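PDB 1W5T: ORC1-type DNA replication protein 2 from Aeropyrum pernix, which is involved in regulating DNA replication and binds DNA and ATP, with an N-terminal AAA+ ATPase domain and a C-terminal winged-helix domain. Local coordinates for residues A90-F95 against S105-Q110; P98-I103 against A120-I125. All coordinates share one frame; numbering follows the deposited sequence.

Contact 1 of 2, residues A90-F95 against S105-Q110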
ATOM      1  N   ALA A  90     -14.495  11.394  -0.302  1.00 14.26           N
ATOM      2  CA  ALA A  90     -13.405  12.326  -0.381  1.00 14.50           C
ATOM      3  C   ALA A  90     -12.179  11.487  -0.253  1.00 14.37           C
ATOM      4  O   ALA A  90     -12.164  10.552   0.537  1.00 14.84           O
ATOM      5  CB  ALA A  90     -13.467  13.417   0.719  1.00 13.76           C
ATOM      6  N   TYR A  91     -11.164  11.819  -1.039  1.00 13.59           N
ATOM      7  CA  TYR A  91      -9.941  11.053  -1.070  1.00 13.40           C
ATOM      8  C   TYR A  91      -8.776  11.959  -0.741  1.00 14.28           C
ATOM      9  O   TYR A  91      -8.576  12.987  -1.351  1.00 14.25           O
ATOM     10  CB  TYR A  91      -9.728  10.335  -2.421  1.00 12.74           C
ATOM     11  CG  TYR A  91      -8.407   9.609  -2.479  1.00 10.72           C
ATOM     12  CD1 TYR A  91      -8.238   8.333  -1.891  1.00  8.92           C
ATOM     13  CD2 TYR A  91      -7.329  10.210  -3.067  1.00  7.62           C
ATOM     14  CE1 TYR A  91      -6.980   7.681  -1.927  1.00  9.61           C
ATOM     15  CE2 TYR A  91      -6.086   9.627  -3.069  1.00  9.92           C
ATOM     16  CZ  TYR A  91      -5.902   8.367  -2.532  1.00 11.05           C
ATOM     17  OH  TYR A  91      -4.650   7.844  -2.620  1.00  9.15           O
ATOM     18  N   VAL A  92      -8.018  11.581   0.263  1.00 15.20           N
ATOM     19  CA  VAL A  92      -6.841  12.334   0.616  1.00 16.71           C
ATOM     20  C   VAL A  92      -5.649  11.430   0.766  1.00 17.64           C
ATOM     21  O   VAL A  92      -5.681  10.480   1.542  1.00 15.90           O
ATOM     22  CB  VAL A  92      -7.038  13.068   1.978  1.00 17.35           C
ATOM     23  CG1 VAL A  92      -5.884  14.018   2.239  1.00 15.14           C
ATOM     24  CG2 VAL A  92      -8.421  13.795   1.992  1.00 17.04           C
ATOM     25  N   ASN A  93      -4.607  11.747   0.003  1.00 19.46           N
ATOM     26  CA  ASN A  93      -3.309  11.144   0.176  1.00 21.73           C
ATOM     27  C   ASN A  93      -2.479  11.984   1.170  1.00 23.83           C
ATOM     28  O   ASN A  93      -2.078  13.108   0.856  1.00 23.77           O
ATOM     29  CB  ASN A  93      -2.577  11.074  -1.153  1.00 21.13           C
ATOM     30  CG  ASN A  93      -1.316  10.242  -1.059  1.00 22.17           C
ATOM     31  OD1 ASN A  93      -0.643  10.245  -0.016  1.00 21.39           O
ATOM     32  ND2 ASN A  93      -1.019   9.476  -2.117  1.00 21.32           N
ATOM     33  N   ALA A  94      -2.207  11.419   2.341  1.00 25.99           N
ATOM     34  CA  ALA A  94      -1.658  12.181   3.453  1.00 28.91           C
ATOM     35  C   ALA A  94      -0.165  12.497   3.342  1.00 31.39           C
ATOM     36  O   ALA A  94       0.361  13.277   4.133  1.00 31.53           O
ATOM     37  CB  ALA A  94      -1.957  11.487   4.753  1.00 28.84           C
ATOM     38  N   PHE A  95       0.513  11.892   2.367  1.00 34.27           N
ATOM     39  CA  PHE A  95       1.832  12.356   1.921  1.00 37.34           C
ATOM     40  C   PHE A  95       1.758  13.816   1.438  1.00 38.87           C
ATOM     41  O   PHE A  95       2.703  14.620   1.624  1.00 39.51           O
ATOM     42  CB  PHE A  95       2.299  11.533   0.714  1.00 38.01           C
ATOM     43  CG  PHE A  95       3.183  10.374   1.049  1.00 39.89           C
ATOM     44  CD1 PHE A  95       3.702  10.209   2.326  1.00 41.71           C
ATOM     45  CD2 PHE A  95       3.487   9.426   0.064  1.00 43.12           C
ATOM     46  CE1 PHE A  95       4.521   9.108   2.631  1.00 44.11           C
ATOM     47  CE2 PHE A  95       4.319   8.316   0.343  1.00 44.72           C
ATOM     48  CZ  PHE A  95       4.839   8.157   1.634  1.00 44.20           C
ATOM     49  N   SER A 105      -8.802  20.905   4.513  1.00 17.75           N
ATOM     50  CA  SER A 105      -9.220  21.804   3.437  1.00 17.83           C
ATOM     51  C   SER A 105      -9.267  21.034   2.121  1.00 16.96           C
ATOM     52  O   SER A 105     -10.083  21.312   1.242  1.00 16.65           O
ATOM     53  CB  SER A 105      -8.345  23.055   3.377  1.00 17.91           C
ATOM     54  OG  SER A 105      -7.013  22.700   3.067  1.00 21.78           O
ATOM     55  N   LEU A 106      -8.425  20.022   2.001  1.00 17.21           N
ATOM     56  CA  LEU A 106      -8.552  19.098   0.882  1.00 17.40           C
ATOM     57  C   LEU A 106      -9.913  18.373   0.939  1.00 16.96           C
ATOM     58  O   LEU A 106     -10.608  18.294  -0.065  1.00 17.34           O
ATOM     59  CB  LEU A 106      -7.365  18.115   0.827  1.00 17.34           C
ATOM     60  CG  LEU A 106      -6.042  18.742   0.352  1.00 18.84           C
ATOM     61  CD1 LEU A 106      -4.886  17.748   0.536  1.00 19.72           C
ATOM     62  CD2 LEU A 106      -6.074  19.299  -1.099  1.00 16.32           C
ATOM     63  N   ILE A 107     -10.324  17.899   2.110  1.00 16.98           N
ATOM     64  CA  ILE A 107     -11.629  17.243   2.205  1.00 17.75           C
ATOM     65  C   ILE A 107     -12.810  18.184   1.801  1.00 18.42           C
ATOM     66  O   ILE A 107     -13.692  17.743   1.056  1.00 17.79           O
ATOM     67  CB  ILE A 107     -11.845  16.550   3.600  1.00 17.74           C
ATOM     68  CG1 ILE A 107     -10.873  15.380   3.800  1.00 17.25           C
ATOM     69  CG2 ILE A 107     -13.282  16.095   3.765  1.00 16.61           C
ATOM     70  CD1 ILE A 107     -10.703  14.971   5.257  1.00 19.27           C
ATOM     71  N   VAL A 108     -12.822  19.452   2.266  1.00 18.58           N
ATOM     72  CA  VAL A 108     -13.866  20.407   1.822  1.00 18.98           C
ATOM     73  C   VAL A 108     -13.869  20.722   0.312  1.00 19.93           C
ATOM     74  O   VAL A 108     -14.947  20.761  -0.285  1.00 20.32           O
ATOM     75  CB  VAL A 108     -14.013  21.759   2.678  1.00 19.43           C
ATOM     76  CG1 VAL A 108     -13.248  21.760   3.966  1.00 17.51           C
ATOM     77  CG2 VAL A 108     -13.722  23.019   1.842  1.00 18.82           C
ATOM     78  N   ARG A 109     -12.686  20.970  -0.284  1.00 20.74           N
ATOM     79  CA  ARG A 109     -12.510  21.153  -1.734  1.00 21.69           C
ATOM     80  C   ARG A 109     -13.324  20.054  -2.445  1.00 20.76           C
ATOM     81  O   ARG A 109     -14.173  20.340  -3.280  1.00 21.19           O
ATOM     82  CB  ARG A 109     -11.006  21.031  -2.130  1.00 22.71           C
ATOM     83  CG  ARG A 109     -10.156  22.351  -2.257  1.00 29.21           C
ATOM     84  CD  ARG A 109      -8.769  22.237  -3.109  1.00 38.78           C
ATOM     85  NE  ARG A 109      -8.216  20.866  -3.245  1.00 43.02           N
ATOM     86  CZ  ARG A 109      -7.879  20.166  -4.349  1.00 43.66           C
ATOM     87  NH1 ARG A 109      -7.412  18.945  -4.173  1.00 42.37           N
ATOM     88  NH2 ARG A 109      -7.988  20.625  -5.589  1.00 46.37           N
ATOM     89  N   GLN A 110     -13.093  18.804  -2.070  1.00 19.90           N
ATOM     90  CA  GLN A 110     -13.795  17.659  -2.646  1.00 20.08           C
ATOM     91  C   GLN A 110     -15.322  17.562  -2.456  1.00 19.88           C
ATOM     92  O   GLN A 110     -15.995  17.031  -3.317  1.00 19.52           O
ATOM     93  CB  GLN A 110     -13.136  16.361  -2.206  1.00 20.08           C
ATOM     94  CG  GLN A 110     -11.882  16.097  -3.031  1.00 23.26           C
ATOM     95  CD  GLN A 110     -11.141  14.906  -2.564  1.00 25.03           C
ATOM     96  OE1 GLN A 110     -10.154  15.027  -1.850  1.00 29.99           O
ATOM     97  NE2 GLN A 110     -11.592  13.752  -2.965  1.00 26.13           N
TER
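This is a strand-to-helix contact at the edge of the parallel sheet of the AAA+ domain, in which A90 and V92 of strand 87-93 meet L106, I107 and Q110 of helix 100-111. The two short axes come within 7.8 Å and run roughly antiparallel, with 147° between their directions. V92 and I107 make the closest apolar touch. Their side chains cross at about a right angle, with V92 CG2 3.4 Å from I107 CG1. The first torsion of V92 (-172°) turns CG1 anti to the backbone N and beside the carbonyl carbon. There CG1 meets the tip of L106, 4.2 Å from its CD1. Two residues earlier on the strand, A90 CB lies 4.1 Å from CG2, the other branch of I107.

Strand 87-93 and strand 139-145 are parallel neighbours joined by a beta-alpha-beta crossover, and helix 100-111 is part of the connection. I107 also packs on L140 and V142 of the second strand and on L129 of helix 122-136, which places it in the layer between sheet and helices. The backbones of A90 and V92 bond to strand 139-145. The polar backbone atoms of Y91 face the other way, at the outer edge of the sheet. The extended side chain of Q110 brings its amide to them, with CD 3.4 Å from both Y91 N and Y91 O.

The Y91 ring leaves the strand on the side facing away from the helix. Its hydroxyl is hydrogen-bonded to D145, its ring forms a cation-pi pair with K70, and its side chain comes to about 6 Å from the bound magnesium ion. At the end of the strand, N93 OD1 accepts a hydrogen bond of 3.1 Å from F95 N, an Asx turn.

Contact 2 of 2, residues P98-I103 against A120-I125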
ATOM      1  N   PRO A  98       1.048  18.040   5.099  1.00 41.19           N
ATOM      2  CA  PRO A  98       1.729  18.134   6.414  1.00 40.66           C
ATOM      3  C   PRO A  98       0.856  18.155   7.679  1.00 39.71           C
ATOM      4  O   PRO A  98       1.219  17.462   8.622  1.00 40.80           O
ATOM      5  CB  PRO A  98       2.505  19.467   6.327  1.00 40.84           C
ATOM      6  CG  PRO A  98       1.933  20.166   5.105  1.00 41.27           C
ATOM      7  CD  PRO A  98       1.578  19.040   4.150  1.00 40.84           C
ATOM      8  N   ASN A  99      -0.237  18.918   7.706  1.00 37.56           N
ATOM      9  CA  ASN A  99      -1.022  19.117   8.924  1.00 35.05           C
ATOM     10  C   ASN A  99      -2.499  18.764   8.733  1.00 33.72           C
ATOM     11  O   ASN A  99      -2.961  18.581   7.601  1.00 33.67           O
ATOM     12  CB  ASN A  99      -0.914  20.571   9.374  1.00 35.07           C
ATOM     13  CG  ASN A  99      -1.002  21.538   8.210  1.00 36.06           C
ATOM     14  OD1 ASN A  99      -1.803  21.340   7.287  1.00 34.00           O
ATOM     15  ND2 ASN A  99      -0.157  22.584   8.226  1.00 37.39           N
ATOM     16  N   LEU A 100      -3.231  18.675   9.846  1.00 31.68           N
ATOM     17  CA  LEU A 100      -4.654  18.399   9.836  1.00 30.23           C
ATOM     18  C   LEU A 100      -5.413  19.521   9.133  1.00 29.06           C
ATOM     19  O   LEU A 100      -6.433  19.287   8.463  1.00 29.12           O
ATOM     20  CB  LEU A 100      -5.180  18.211  11.264  1.00 30.17           C
ATOM     21  CG  LEU A 100      -6.557  17.544  11.430  1.00 31.65           C
ATOM     22  CD1 LEU A 100      -6.567  16.069  10.997  1.00 32.59           C
ATOM     23  CD2 LEU A 100      -7.046  17.646  12.871  1.00 31.09           C
ATOM     24  N   TYR A 101      -4.912  20.746   9.279  1.00 27.05           N
ATOM     25  CA  TYR A 101      -5.533  21.869   8.610  1.00 24.83           C
ATOM     26  C   TYR A 101      -5.555  21.618   7.090  1.00 23.59           C
ATOM     27  O   TYR A 101      -6.557  21.903   6.437  1.00 22.61           O
ATOM     28  CB  TYR A 101      -4.840  23.199   8.956  1.00 24.46           C
ATOM     29  CG  TYR A 101      -5.349  24.337   8.083  1.00 23.85           C
ATOM     30  CD1 TYR A 101      -6.416  25.137   8.484  1.00 22.15           C
ATOM     31  CD2 TYR A 101      -4.772  24.586   6.826  1.00 21.46           C
ATOM     32  CE1 TYR A 101      -6.882  26.171   7.642  1.00 24.22           C
ATOM     33  CE2 TYR A 101      -5.221  25.590   6.012  1.00 22.90           C
ATOM     34  CZ  TYR A 101      -6.265  26.375   6.412  1.00 25.12           C
ATOM     35  OH  TYR A 101      -6.697  27.376   5.570  1.00 27.45           O
ATOM     36  N   THR A 102      -4.453  21.102   6.546  1.00 22.27           N
ATOM     37  CA  THR A 102      -4.365  20.854   5.110  1.00 22.29           C
ATOM     38  C   THR A 102      -5.225  19.655   4.685  1.00 21.31           C
ATOM     39  O   THR A 102      -5.940  19.751   3.712  1.00 21.48           O
ATOM     40  CB  THR A 102      -2.877  20.690   4.637  1.00 22.78           C
ATOM     41  OG1 THR A 102      -2.125  21.855   4.999  1.00 23.76           O
ATOM     42  CG2 THR A 102      -2.760  20.685   3.112  1.00 22.27           C
ATOM     43  N   ILE A 103      -5.170  18.559   5.433  1.00 20.59           N
ATOM     44  CA  ILE A 103      -6.048  17.398   5.203  1.00 20.41           C
ATOM     45  C   ILE A 103      -7.526  17.823   5.084  1.00 19.52           C
ATOM     46  O   ILE A 103      -8.222  17.497   4.103  1.00 17.81           O
ATOM     47  CB  ILE A 103      -5.800  16.297   6.300  1.00 20.83           C
ATOM     48  CG1 ILE A 103      -4.451  15.610   6.040  1.00 20.99           C
ATOM     49  CG2 ILE A 103      -6.935  15.250   6.335  1.00 20.52           C
ATOM     50  CD1 ILE A 103      -3.721  15.112   7.271  1.00 21.98           C
ATOM     51  N   ALA A 120      -9.314  29.221   9.442  1.00 26.66           N
ATOM     52  CA  ALA A 120     -10.142  28.398  10.326  1.00 26.65           C
ATOM     53  C   ALA A 120      -9.316  27.274  10.959  1.00 26.80           C
ATOM     54  O   ALA A 120      -8.637  26.535  10.255  1.00 26.15           O
ATOM     55  CB  ALA A 120     -11.373  27.812   9.573  1.00 26.92           C
ATOM     56  N   PRO A 121      -9.390  27.119  12.282  1.00 27.12           N
ATOM     57  CA  PRO A 121      -8.722  25.972  12.916  1.00 27.30           C
ATOM     58  C   PRO A 121      -9.329  24.656  12.412  1.00 27.57           C
ATOM     59  O   PRO A 121     -10.485  24.614  12.038  1.00 26.27           O
ATOM     60  CB  PRO A 121      -8.973  26.170  14.414  1.00 26.67           C
ATOM     61  CG  PRO A 121      -9.490  27.591  14.546  1.00 27.97           C
ATOM     62  CD  PRO A 121     -10.113  27.966  13.249  1.00 26.70           C
ATOM     63  N   ALA A 122      -8.503  23.616  12.393  1.00 28.59           N
ATOM     64  CA  ALA A 122      -8.878  22.261  12.001  1.00 29.14           C
ATOM     65  C   ALA A 122     -10.206  21.840  12.603  1.00 29.59           C
ATOM     66  O   ALA A 122     -11.091  21.346  11.894  1.00 29.83           O
ATOM     67  CB  ALA A 122      -7.779  21.292  12.401  1.00 29.07           C
ATOM     68  N   LEU A 123     -10.360  22.069  13.902  1.00 30.16           N
ATOM     69  CA  LEU A 123     -11.620  21.794  14.585  1.00 29.96           C
ATOM     70  C   LEU A 123     -12.794  22.535  13.955  1.00 29.00           C
ATOM     71  O   LEU A 123     -13.873  21.960  13.809  1.00 29.49           O
ATOM     72  CB  LEU A 123     -11.505  22.148  16.084  1.00 31.00           C
ATOM     73  CG  LEU A 123     -12.755  22.177  16.985  1.00 33.41           C
ATOM     74  CD1 LEU A 123     -13.364  20.781  17.098  1.00 36.34           C
ATOM     75  CD2 LEU A 123     -12.476  22.742  18.400  1.00 35.29           C
ATOM     76  N   ASP A 124     -12.598  23.804  13.600  1.00 27.60           N
ATOM     77  CA  ASP A 124     -13.695  24.650  13.128  1.00 26.86           C
ATOM     78  C   ASP A 124     -14.146  24.195  11.744  1.00 25.57           C
ATOM     79  O   ASP A 124     -15.349  24.169  11.450  1.00 24.65           O
ATOM     80  CB  ASP A 124     -13.297  26.127  13.102  1.00 27.62           C
ATOM     81  CG  ASP A 124     -13.371  26.801  14.473  1.00 31.32           C
ATOM     82  OD1 ASP A 124     -13.391  26.136  15.547  1.00 32.86           O
ATOM     83  OD2 ASP A 124     -13.396  28.052  14.571  1.00 38.36           O
ATOM     84  N   ILE A 125     -13.181  23.788  10.924  1.00 23.54           N
ATOM     85  CA  ILE A 125     -13.482  23.248   9.603  1.00 23.60           C
ATOM     86  C   ILE A 125     -14.330  21.956   9.682  1.00 23.28           C
ATOM     87  O   ILE A 125     -15.223  21.720   8.885  1.00 23.36           O
ATOM     88  CB  ILE A 125     -12.194  22.974   8.782  1.00 22.86           C
ATOM     89  CG1 ILE A 125     -11.334  24.240   8.603  1.00 21.79           C
ATOM     90  CG2 ILE A 125     -12.575  22.381   7.428  1.00 22.37           C
ATOM     91  CD1 ILE A 125      -9.970  23.975   7.876  1.00 19.16           C
TER
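Two helix starts meet here, those of helices 100-111 and 122-136 in the AAA+ domain, through L100 and Y101 on one side and A120, A122 and I125 on the other. The backbones come close at the small residue A122, whose CA is 4.8 Å from that of Y101. The CB of A122 points at the first helix and lies 3.7 Å from L100 CD2. Y101 makes the broader contact. Its CG is anti to the backbone N (chi1 171°), and the ring reaches toward the loop before the second helix. The carbonyl oxygen of A120 lies at the ring edge, in plane, 3.2 Å from Y101 CD1 and equally near CE1. I125 crosses the tyrosine at about a right angle, and its CD1 sits obliquely to the ring, 3.8 Å from Y101 CD1. The hydroxyl of Y101 is hydrogen-bonded to the backbone oxygen of V117. An alanine in place of Y101 would probably leave V117 O without this partner and open a gap beside I125 and the A120 carbonyl.

Both helices start within these segments. N99 is the N-cap of the first: its OD1 accepts from T102 N at 2.8 Å, with a bent N-H...O angle of 138°. P121 takes the N-cap position of the second. Around the contact, L100 also packs on D160 and L164 of helix 158-165, while A122 and I125 both touch L104, one turn on from L100 in helix 100-111.

The centres of the two contacts are 11 Å apart, and helix 100-111 serves both. Its first turn takes part in contact 2 and its later turns in contact 1. Along the chain the segments alternate: 90-95, 98-103, 105-110, then 120-125. Contact 1 sets the helix against the edge strand, and contact 2 sets it against helix 122-136, which leads on to strand 139-145. The contacts also touch each other, with V108 CG1 3.6 Å from I125 CG2. Together they join strand and both helices within one crossover of the AAA+ domain. Contact 1 comes near the nucleotide site through Y91, whose side chain lies about 4 Å from that of the ATP-binding T66, whereas contact 2 lies away from it.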